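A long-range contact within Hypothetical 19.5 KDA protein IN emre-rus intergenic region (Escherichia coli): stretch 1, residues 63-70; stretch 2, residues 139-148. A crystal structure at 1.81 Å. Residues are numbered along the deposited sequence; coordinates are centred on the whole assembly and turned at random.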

# COMPACT_ATOMS: atom_id res chain seq x y z
N TRP A 63 2.27 -3.43 5.11
CA TRP A 63 3.17 -2.28 5.04
C TRP A 63 4.35 -2.63 4.15
O TRP A 63 5.04 -3.62 4.36
N TRP A 64 4.54 -1.79 3.14
CA TRP A 64 5.73 -1.98 2.27
C TRP A 64 6.90 -1.25 2.90
O TRP A 64 6.88 -0.04 3.05
N HIS A 65 7.95 -1.93 3.34
CA HIS A 65 9.10 -1.29 3.97
C HIS A 65 10.20 -0.96 2.98
O HIS A 65 11.03 -0.07 3.23
N TRP A 66 10.27 -1.69 1.86
CA TRP A 66 11.32 -1.36 0.88
C TRP A 66 11.01 -1.99 -0.46
O TRP A 66 10.52 -3.14 -0.46
N THR A 67 11.34 -1.38 -1.58
CA THR A 67 11.24 -2.06 -2.87
C THR A 67 12.51 -1.60 -3.62
O THR A 67 12.72 -0.39 -3.73
N VAL A 68 13.22 -2.54 -4.22
CA VAL A 68 14.37 -2.19 -5.05
C VAL A 68 14.26 -3.09 -6.31
O VAL A 68 14.08 -4.27 -6.09
N VAL A 69 14.33 -2.48 -7.48
CA VAL A 69 14.19 -3.34 -8.66
C VAL A 69 15.31 -2.97 -9.62
O VAL A 69 16.08 -2.02 -9.37
N ASN A 70 15.34 -3.72 -10.73
CA ASN A 70 16.32 -3.45 -11.79
C ASN A 70 17.74 -3.67 -11.27
O ASN A 70 18.71 -3.05 -11.74
N SER A 139 4.21 3.16 -6.18
CA SER A 139 3.82 2.58 -4.90
C SER A 139 4.24 1.12 -4.76
O SER A 139 4.45 0.42 -5.76
N GLY A 140 4.25 0.62 -3.54
CA GLY A 140 4.58 -0.80 -3.33
C GLY A 140 3.66 -1.73 -4.11
O GLY A 140 4.15 -2.72 -4.71
N ALA A 141 2.35 -1.46 -4.14
CA ALA A 141 1.44 -2.28 -4.96
C ALA A 141 1.78 -2.31 -6.43
O ALA A 141 1.66 -3.35 -7.11
N LEU A 142 2.13 -1.13 -6.99
CA LEU A 142 2.47 -1.03 -8.39
C LEU A 142 3.71 -1.85 -8.68
O LEU A 142 3.77 -2.62 -9.65
N VAL A 143 4.70 -1.75 -7.77
CA VAL A 143 5.91 -2.57 -7.94
C VAL A 143 5.54 -4.02 -7.83
O VAL A 143 5.94 -4.92 -8.60
N GLY A 144 4.71 -4.37 -6.84
CA GLY A 144 4.30 -5.76 -6.59
C GLY A 144 3.57 -6.37 -7.78
O GLY A 144 3.79 -7.57 -8.12
N TYR A 145 2.81 -5.50 -8.45
CA TYR A 145 2.09 -5.92 -9.63
C TYR A 145 3.11 -6.39 -10.66
O TYR A 145 3.02 -7.53 -11.12
N MSE A 146 4.10 -5.52 -10.93
CA MSE A 146 5.11 -5.87 -11.92
C MSE A 146 6.02 -7.01 -11.55
O MSE A 146 6.46 -7.65 -12.53
N LEU A 147 6.38 -7.22 -10.30
CA LEU A 147 7.23 -8.34 -9.94
C LEU A 147 6.49 -9.66 -10.09
O LEU A 147 7.00 -10.68 -10.59
N ASN A 148 5.22 -9.68 -9.62
CA ASN A 148 4.50 -10.97 -9.75
C ASN A 148 4.33 -11.34 -11.21
O ASN A 148 4.33 -12.54 -11.48

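The most striking feature of this contact is a glycine laid flat against a tryptophan. The CA of G140, the first residue of the helix, sits 3.5 Å from the centroid of the five-membered ring of W64 and only 6° off the ring normal. This is a CH-pi contact over the face: the weakly polarised CH of glycine meets the electron-rich indole. Glycine suits the place because a CB here would point toward the strand and lie 2.2 Å from W64 CG, a clash. Its absence lets the backbones come close, with W64 CA and G140 CA 5.8 Å apart.

W64 points toward the helix with chi1 in the m well (-71°) and chi2 at 105°, which lays its indole across the start of the helix. The peptide after G140 is close as well: W64 NE1 is 3.5 Å from G140 C, which lies over the face, and 3.5 Å from A141 N. Neither approach is a hydrogen bond; NE1 finds its polar partner elsewhere in the structure. The indole reaches on toward the next turn, where G144 again lacks a side chain. A CB there would be tight, 3.5 Å from W64 CZ2, and also crowded by G140 O at 3.3 Å.

Farther along the strand the packing becomes aliphatic. T67 also points toward the helix, with chi1 p (60°). Its methyl CG2 lies 4.3 Å from G140 CA, and its CB lies 3.9 Å from V143 CG1. A beta-branched threonine can thus offer carbon to the helix while its OG1 is hydrogen-bonded elsewhere in the structure.

V143, chi1 t (170°), points toward the strand and touches both T67 and V69. V69 adopts the m rotamer (-56°), placing its CG1 3.9 Å from V143 CG1 and 4.0 Å from L147 CD2. One methyl therefore meets residues a helical turn apart. L147, with chi1 m and chi2 t, also points toward the strand and brings CD2 to V69 CG1. V68, between T67 and V69, points away, so these three residues alternate.

No hydrogen bond crosses between the stretches, so the contact, which buries 291 Å² in total, rests on shape and apolar packing. The polar work at the helix start is local: S139, chi1 p (69°), is the N-cap, and its OG accepts from L142 N at 3.1 Å, satisfying an amide that the first turn would otherwise leave without a helical partner.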

# COMPACT_ATOMS: atom_id res chain seq x y z
CB TRP A 63 3.64 -1.91 6.45
CG TRP A 63 4.25 -0.52 6.48
CD1 TRP A 63 5.55 -0.18 6.24
CD2 TRP A 63 3.54 0.69 6.77
NE1 TRP A 63 5.71 1.19 6.33
CE2 TRP A 63 4.49 1.73 6.71
CE3 TRP A 63 2.22 0.98 7.12
CZ2 TRP A 63 4.16 3.07 6.97
CZ3 TRP A 63 1.90 2.31 7.37
CH2 TRP A 63 2.85 3.33 7.29
CB TRP A 64 5.46 -1.39 0.89
CG TRP A 64 4.47 -2.19 0.08
CD1 TRP A 64 3.16 -1.91 -0.20
CD2 TRP A 64 4.76 -3.44 -0.58
NE1 TRP A 64 2.64 -2.92 -0.97
CE2 TRP A 64 3.60 -3.86 -1.24
CE3 TRP A 64 5.91 -4.25 -0.66
CZ2 TRP A 64 3.51 -5.05 -1.96
CZ3 TRP A 64 5.83 -5.41 -1.42
CH2 TRP A 64 4.66 -5.82 -2.06
CB HIS A 65 9.66 -2.31 5.02
CG HIS A 65 8.82 -2.28 6.27
ND1 HIS A 65 9.09 -1.49 7.36
CD2 HIS A 65 7.71 -3.00 6.59
CE1 HIS A 65 8.16 -1.70 8.31
NE2 HIS A 65 7.29 -2.62 7.84
CB TRP A 66 12.61 -2.07 1.39
CG TRP A 66 13.87 -1.64 0.69
CD1 TRP A 66 14.12 -0.47 0.02
CD2 TRP A 66 15.13 -2.35 0.74
NE1 TRP A 66 15.45 -0.44 -0.37
CE2 TRP A 66 16.07 -1.59 0.06
CE3 TRP A 66 15.51 -3.59 1.28
CZ2 TRP A 66 17.41 -2.00 -0.16
CZ3 TRP A 66 16.85 -4.00 1.11
CH2 TRP A 66 17.79 -3.20 0.41
CB THR A 67 10.00 -1.75 -3.75
OG1 THR A 67 9.98 -0.36 -4.07
CG2 THR A 67 8.70 -2.10 -3.04
CB VAL A 68 15.75 -2.67 -4.56
CG1 VAL A 68 16.86 -2.04 -5.42
CG2 VAL A 68 15.97 -2.43 -3.11
CB VAL A 69 12.83 -3.22 -9.36
CG1 VAL A 69 11.64 -3.49 -8.42
CG2 VAL A 69 12.62 -1.84 -9.95
CB ASN A 70 16.10 -2.10 -12.45
CG ASN A 70 14.76 -1.88 -13.13
OD1 ASN A 70 14.04 -2.83 -13.37
ND2 ASN A 70 14.39 -0.65 -13.46
CB SER A 139 2.27 2.61 -4.76
OG SER A 139 1.73 1.69 -5.69
CB ALA A 141 -0.01 -1.78 -4.76
CB LEU A 142 2.67 0.41 -8.86
CG LEU A 142 3.12 0.59 -10.33
CD1 LEU A 142 2.17 -0.17 -11.26
CD2 LEU A 142 3.21 2.07 -10.72
CB VAL A 143 6.92 -2.15 -6.83
CG1 VAL A 143 8.09 -3.14 -6.80
CG2 VAL A 143 7.36 -0.73 -7.07
CB TYR A 145 1.27 -4.75 -10.20
CG TYR A 145 0.38 -5.24 -11.33
CD1 TYR A 145 -0.85 -5.80 -11.05
CD2 TYR A 145 0.78 -5.15 -12.65
CE1 TYR A 145 -1.68 -6.26 -12.07
CE2 TYR A 145 -0.04 -5.60 -13.68
CZ TYR A 145 -1.26 -6.16 -13.37
OH TYR A 145 -2.08 -6.60 -14.39
CB MSE A 146 5.96 -4.65 -12.30
CG MSE A 146 5.13 -3.57 -12.96
SE MSE A 146 6.07 -1.93 -13.20
CE MSE A 146 6.35 -1.49 -11.51
CB LEU A 147 7.72 -8.21 -8.48
CG LEU A 147 8.56 -6.93 -8.22
CD1 LEU A 147 9.07 -6.88 -6.79
CD2 LEU A 147 9.73 -6.91 -9.18
CB ASN A 148 3.16 -10.99 -9.06
CG ASN A 148 3.27 -11.23 -7.58
OD1 ASN A 148 3.89 -12.15 -7.02
ND2 ASN A 148 2.57 -10.35 -6.88